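Local coordinates for Hut operon positive regulatory protein (Bacillus subtilis, PDB 4H4L) that binds regulatory sequences on the hut mRNA as a homohexamer when histidine is present, suppressing transcription termination so that the histidine-utilization operon is expressed, at residues A[3-17]-A[102-114]. The protein carries 1 engineered substitution. Sequence-based numbering, arbitrary orientation.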
loop_
_atom_site.group_PDB
_atom_site.type_symbol
_atom_site.label_atom_id
_atom_site.label_comp_id
_atom_site.label_asym_id
_atom_site.label_seq_id
_atom_site.Cartn_x
_atom_site.Cartn_y
_atom_site.Cartn_z
ATOM N N LEU A 3 0.634 -16.430 -25.958
ATOM C CA LEU A 3 1.857 -17.105 -25.530
ATOM C C LEU A 3 2.048 -18.464 -26.213
ATOM O O LEU A 3 1.074 -19.151 -26.526
ATOM C CB LEU A 3 1.840 -17.301 -24.000
ATOM C CG LEU A 3 1.364 -16.181 -23.056
ATOM C CD1 LEU A 3 -0.107 -16.338 -22.678
ATOM C CD2 LEU A 3 2.213 -16.153 -21.796
ATOM N N HIS A 4 3.302 -18.849 -26.448
ATOM C CA HIS A 4 3.605 -20.241 -26.781
ATOM C C HIS A 4 3.546 -20.999 -25.493
ATOM O O HIS A 4 4.235 -20.646 -24.527
ATOM C CB HIS A 4 4.973 -20.394 -27.450
ATOM C CG HIS A 4 5.244 -21.792 -28.004
ATOM N ND1 HIS A 4 5.347 -22.043 -29.328
ATOM C CD2 HIS A 4 5.440 -23.017 -27.360
ATOM C CE1 HIS A 4 5.594 -23.357 -29.522
ATOM N NE2 HIS A 4 5.648 -23.952 -28.318
ATOM N N LYS A 5 2.722 -22.047 -25.486
ATOM C CA LYS A 5 2.296 -22.754 -24.270
ATOM C C LYS A 5 3.392 -23.504 -23.505
ATOM O O LYS A 5 3.324 -23.616 -22.276
ATOM C CB LYS A 5 1.139 -23.707 -24.588
ATOM N N GLU A 6 4.388 -24.023 -24.221
ATOM C CA GLU A 6 5.491 -24.764 -23.582
ATOM C C GLU A 6 6.835 -24.015 -23.597
ATOM O O GLU A 6 7.913 -24.615 -23.606
ATOM C CB GLU A 6 5.615 -26.189 -24.147
ATOM C CG GLU A 6 5.425 -26.290 -25.660
ATOM C CD GLU A 6 5.481 -27.751 -26.144
ATOM O OE1 GLU A 6 5.336 -28.686 -25.307
ATOM O OE2 GLU A 6 5.666 -27.953 -27.373
ATOM N N ARG A 7 6.748 -22.689 -23.622
ATOM C CA ARG A 7 7.848 -21.825 -23.191
ATOM C C ARG A 7 7.276 -20.612 -22.416
ATOM O O ARG A 7 7.598 -19.450 -22.687
ATOM C CB ARG A 7 8.827 -21.475 -24.340
ATOM C CG ARG A 7 8.249 -20.769 -25.562
ATOM C CD ARG A 7 9.354 -20.312 -26.510
ATOM N NE ARG A 7 9.972 -21.422 -27.246
ATOM C CZ ARG A 7 11.245 -21.810 -27.137
ATOM N NH1 ARG A 7 12.080 -21.183 -26.320
ATOM N NH2 ARG A 7 11.689 -22.830 -27.861
ATOM N N ARG A 8 6.404 -20.915 -21.455
ATOM C CA ARG A 8 5.792 -19.897 -20.605
ATOM C C ARG A 8 6.811 -19.504 -19.537
ATOM O O ARG A 8 7.115 -20.285 -18.629
ATOM C CB ARG A 8 4.476 -20.407 -19.991
ATOM C CG ARG A 8 3.264 -20.397 -20.939
ATOM C CD ARG A 8 2.004 -21.051 -20.350
ATOM N NE ARG A 8 2.240 -22.407 -19.819
ATOM C CZ ARG A 8 1.297 -23.240 -19.365
ATOM N NH1 ARG A 8 0.011 -22.890 -19.376
ATOM N NH2 ARG A 8 1.645 -24.436 -18.903
ATOM N N ILE A 9 7.339 -18.290 -19.669
ATOM C CA ILE A 9 8.517 -17.841 -18.913
ATOM C C ILE A 9 8.436 -17.957 -17.377
ATOM O O ILE A 9 9.407 -18.391 -16.729
ATOM C CB ILE A 9 8.910 -16.432 -19.345
ATOM C CG1 ILE A 9 10.147 -15.968 -18.580
ATOM C CG2 ILE A 9 7.707 -15.511 -19.261
ATOM C CD1 ILE A 9 10.886 -14.810 -19.229
ATOM N N GLY A 10 7.289 -17.584 -16.807
ATOM C CA GLY A 10 7.049 -17.774 -15.395
ATOM C C GLY A 10 7.231 -19.224 -14.984
ATOM O O GLY A 10 8.116 -19.543 -14.177
ATOM N N ARG A 11 6.427 -20.119 -15.558
ATOM C CA ARG A 11 6.387 -21.486 -15.057
ATOM C C ARG A 11 7.768 -22.118 -15.139
ATOM O O ARG A 11 8.195 -22.808 -14.213
ATOM C CB ARG A 11 5.314 -22.327 -15.760
ATOM C CG ARG A 11 5.667 -22.863 -17.142
ATOM C CD ARG A 11 4.535 -23.686 -17.753
ATOM N NE ARG A 11 4.259 -24.928 -17.028
ATOM C CZ ARG A 11 4.958 -26.055 -17.163
ATOM N NH1 ARG A 11 5.996 -26.110 -17.989
ATOM N NH2 ARG A 11 4.630 -27.131 -16.461
ATOM N N LEU A 12 8.473 -21.820 -16.230
ATOM C CA LEU A 12 9.812 -22.328 -16.483
ATOM C C LEU A 12 10.791 -21.969 -15.384
ATOM O O LEU A 12 11.342 -22.865 -14.732
ATOM C CB LEU A 12 10.330 -21.808 -17.822
ATOM C CG LEU A 12 9.921 -22.685 -18.997
ATOM C CD1 LEU A 12 10.320 -22.042 -20.315
ATOM C CD2 LEU A 12 10.583 -24.039 -18.815
ATOM N N SER A 13 10.997 -20.656 -15.202
ATOM C CA SER A 13 11.807 -20.096 -14.117
ATOM C C SER A 13 11.402 -20.666 -12.761
ATOM O O SER A 13 12.253 -20.942 -11.904
ATOM C CB SER A 13 11.644 -18.585 -14.089
ATOM O OG SER A 13 10.302 -18.251 -13.810
ATOM N N VAL A 14 10.096 -20.836 -12.568
ATOM C CA VAL A 14 9.560 -21.372 -11.319
ATOM C C VAL A 14 9.834 -22.873 -11.124
ATOM O O VAL A 14 10.371 -23.274 -10.079
ATOM C CB VAL A 14 8.064 -21.056 -11.193
ATOM C CG1 VAL A 14 7.479 -21.762 -9.993
ATOM C CG2 VAL A 14 7.868 -19.557 -11.055
ATOM N N LEU A 15 9.474 -23.691 -12.122
ATOM C CA LEU A 15 9.861 -25.102 -12.131
ATOM C C LEU A 15 11.374 -25.195 -11.956
ATOM O O LEU A 15 11.892 -26.068 -11.254
ATOM C CB LEU A 15 9.437 -25.785 -13.436
ATOM C CG LEU A 15 7.958 -26.172 -13.635
ATOM C CD1 LEU A 15 7.492 -25.788 -15.030
ATOM C CD2 LEU A 15 7.656 -27.649 -13.350
ATOM N N LEU A 16 12.077 -24.263 -12.579
ATOM C CA LEU A 16 13.524 -24.253 -12.525
ATOM C C LEU A 16 13.995 -24.037 -11.096
ATOM O O LEU A 16 14.827 -24.785 -10.582
ATOM C CB LEU A 16 14.083 -23.176 -13.455
ATOM C CG LEU A 16 15.535 -22.753 -13.264
ATOM C CD1 LEU A 16 16.490 -23.918 -13.546
ATOM C CD2 LEU A 16 15.813 -21.540 -14.152
ATOM N N LEU A 17 13.406 -23.036 -10.461
ATOM C CA LEU A 17 13.755 -22.613 -9.121
ATOM C C LEU A 17 13.363 -23.643 -8.065
ATOM O O LEU A 17 14.113 -23.892 -7.120
ATOM C CB LEU A 17 13.054 -21.293 -8.837
ATOM C CG LEU A 17 13.781 -20.173 -8.125
ATOM C CD1 LEU A 17 12.815 -19.014 -8.071
ATOM C CD2 LEU A 17 14.148 -20.581 -6.718
ATOM N N LEU A 102 16.229 -16.440 0.513
ATOM C CA LEU A 102 15.668 -16.721 -0.792
ATOM C C LEU A 102 16.593 -17.556 -1.667
ATOM O O LEU A 102 17.763 -17.795 -1.330
ATOM C CB LEU A 102 15.247 -15.438 -1.491
ATOM C CG LEU A 102 14.090 -14.644 -0.876
ATOM C CD1 LEU A 102 13.820 -13.419 -1.729
ATOM C CD2 LEU A 102 12.821 -15.476 -0.768
ATOM N N ARG A 103 16.023 -18.053 -2.753
ATOM C CA ARG A 103 16.768 -18.480 -3.916
ATOM C C ARG A 103 16.021 -17.788 -5.038
ATOM O O ARG A 103 14.813 -17.639 -4.931
ATOM C CB ARG A 103 16.705 -19.998 -4.088
ATOM C CG ARG A 103 17.477 -20.510 -5.313
ATOM C CD ARG A 103 17.432 -22.031 -5.504
ATOM N NE ARG A 103 18.029 -22.440 -6.790
ATOM C CZ ARG A 103 17.903 -23.645 -7.349
ATOM N NH1 ARG A 103 17.202 -24.604 -6.753
ATOM N NH2 ARG A 103 18.485 -23.894 -8.514
ATOM N N PHE A 104 16.731 -17.373 -6.087
ATOM C CA PHE A 104 16.144 -16.682 -7.237
ATOM C C PHE A 104 16.526 -17.278 -8.602
ATOM O O PHE A 104 17.665 -17.728 -8.823
ATOM C CB PHE A 104 16.482 -15.171 -7.207
ATOM C CG PHE A 104 17.959 -14.874 -7.230
ATOM C CD1 PHE A 104 18.622 -14.629 -8.445
ATOM C CD2 PHE A 104 18.697 -14.824 -6.042
ATOM C CE1 PHE A 104 19.989 -14.372 -8.471
ATOM C CE2 PHE A 104 20.080 -14.548 -6.057
ATOM C CZ PHE A 104 20.726 -14.322 -7.274
ATOM N N ALA A 105 15.561 -17.256 -9.507
ATOM C CA ALA A 105 15.780 -17.594 -10.885
ATOM C C ALA A 105 15.522 -16.336 -11.669
ATOM O O ALA A 105 14.614 -15.591 -11.288
ATOM C CB ALA A 105 14.794 -18.657 -11.298
ATOM N N VAL A 106 16.298 -16.088 -12.734
ATOM C CA VAL A 106 16.016 -14.995 -13.689
ATOM C C VAL A 106 16.014 -15.473 -15.142
ATOM O O VAL A 106 17.042 -15.888 -15.672
ATOM C CB VAL A 106 17.039 -13.841 -13.624
ATOM C CG1 VAL A 106 16.606 -12.707 -14.539
ATOM C CG2 VAL A 106 17.235 -13.355 -12.202
ATOM N N LEU A 107 14.861 -15.381 -15.790
ATOM C CA LEU A 107 14.720 -15.776 -17.185
ATOM C C LEU A 107 14.540 -14.594 -18.124
ATOM O O LEU A 107 13.829 -13.647 -17.794
ATOM C CB LEU A 107 13.548 -16.735 -17.365
ATOM C CG LEU A 107 13.828 -18.224 -17.512
ATOM C CD1 LEU A 107 12.604 -18.891 -18.108
ATOM C CD2 LEU A 107 15.016 -18.478 -18.421
ATOM N N ARG A 108 15.188 -14.668 -19.291
ATOM C CA ARG A 108 15.008 -13.686 -20.365
ATOM C C ARG A 108 14.881 -14.305 -21.774
ATOM O O ARG A 108 15.664 -15.171 -22.183
ATOM C CB ARG A 108 16.113 -12.629 -20.358
ATOM C CG ARG A 108 16.093 -11.772 -21.614
ATOM C CD ARG A 108 17.371 -10.977 -21.746
ATOM N NE ARG A 108 17.230 -9.865 -22.682
ATOM C CZ ARG A 108 17.944 -8.743 -22.615
ATOM N NH1 ARG A 108 18.859 -8.596 -21.648
ATOM N NH2 ARG A 108 17.748 -7.768 -23.509
ATOM N N GLY A 109 13.897 -13.813 -22.517
ATOM C CA GLY A 109 13.596 -14.321 -23.839
ATOM C C GLY A 109 12.173 -13.962 -24.192
ATOM O O GLY A 109 11.444 -13.395 -23.377
ATOM N N ASN A 110 11.772 -14.287 -25.415
ATOM C CA ASN A 110 10.426 -13.992 -25.867
ATOM C C ASN A 110 9.503 -15.207 -25.773
ATOM O O ASN A 110 9.770 -16.222 -26.408
ATOM C CB ASN A 110 10.461 -13.452 -27.289
ATOM C CG ASN A 110 9.133 -12.900 -27.717
ATOM O OD1 ASN A 110 8.099 -13.277 -27.173
ATOM N ND2 ASN A 110 9.149 -11.998 -28.689
ATOM N N PRO A 111 8.420 -15.112 -24.968
ATOM C CA PRO A 111 7.430 -16.195 -24.833
ATOM C C PRO A 111 6.071 -15.981 -25.545
ATOM O O PRO A 111 5.131 -16.763 -25.302
ATOM C CB PRO A 111 7.218 -16.270 -23.315
ATOM C CG PRO A 111 7.527 -14.885 -22.818
ATOM C CD PRO A 111 8.242 -14.108 -23.903
ATOM N N TYR A 112 5.979 -14.952 -26.399
ATOM C CA TYR A 112 4.761 -14.627 -27.156
ATOM C C TYR A 112 4.812 -15.151 -28.592
ATOM O O TYR A 112 5.864 -15.625 -29.030
ATOM C CB TYR A 112 4.533 -13.117 -27.170
ATOM C CG TYR A 112 4.291 -12.539 -25.804
ATOM C CD1 TYR A 112 5.352 -12.067 -25.036
ATOM C CD2 TYR A 112 3.004 -12.471 -25.271
ATOM C CE1 TYR A 112 5.140 -11.533 -23.776
ATOM C CE2 TYR A 112 2.782 -11.947 -24.007
ATOM C CZ TYR A 112 3.855 -11.476 -23.264
ATOM O OH TYR A 112 3.661 -10.948 -22.009
ATOM N N GLU A 113 3.680 -15.035 -29.305
ATOM C CA GLU A 113 3.505 -15.493 -30.693
ATOM C C GLU A 113 4.570 -15.007 -31.669
ATOM O O GLU A 113 5.338 -15.812 -32.190
ATOM C CB GLU A 113 2.123 -15.092 -31.236
ATOM N N SER A 114 4.610 -13.698 -31.926
ATOM C CA SER A 114 5.596 -13.123 -32.857
ATOM C C SER A 114 6.832 -12.600 -32.129
ATOM O O SER A 114 6.804 -12.382 -30.931
ATOM C CB SER A 114 4.996 -12.029 -33.758
ATOM O OG SER A 114 4.503 -10.934 -33.007
#
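Across a contact that is otherwise almost wholly apolar, H4 N donates to P111 O (3.0 Å), the one hydrogen bond between the segments, part of a single backbone bridge pairing L3 with Y112. P111 is touched at its carbonyl and along its ring: L3 CA sends a CH...O contact to the same carbonyl, R7 O lies 3.3 Å from P111 CB, and I9 CG2 packs on P111 CG at 3.6 Å. With I9 CG1 anti to the backbone N (chi1 -179°), that branch slides past L107, the two side chains heading opposite ways, I9 CG1 to L107 CB at 3.7 Å, and carries CD1 on to L107 O. L107 CD1 in turn reaches the helix itself, against L12 CB and I9 O. Two residues back along the strand, A105 meets the helix with its methyl alone, CB 3.5 Å from S13 O and 3.7 Å from L17 CG. S13 turns its hydroxyl back to G10 O and also bonds S124, so that buried group is satisfied within the packing. At the far end R103, stretched out from CG to NE with CG anti to the backbone N (chi1 180°), lays its methylenes along L17, R103 CG 3.6 Å from L17 CD2. Its NH1 approaches L17 O at too poor an angle for a hydrogen bond. An alanine in place of R103 would probably leave L17 CD2 without much of its apolar cover and the C-terminal turn of 9-17 without a nearby positive group. Helix 9-17 thus packs on one face of the sheet, running roughly antiparallel to strand 102-109 (145° between their N-to-C directions), while F104 and V106 meet helix 47-60 on the opposite face. The chemistry implies that side-chain packing seats the helix, with directional bonding across the contact confined to the N-terminal arm.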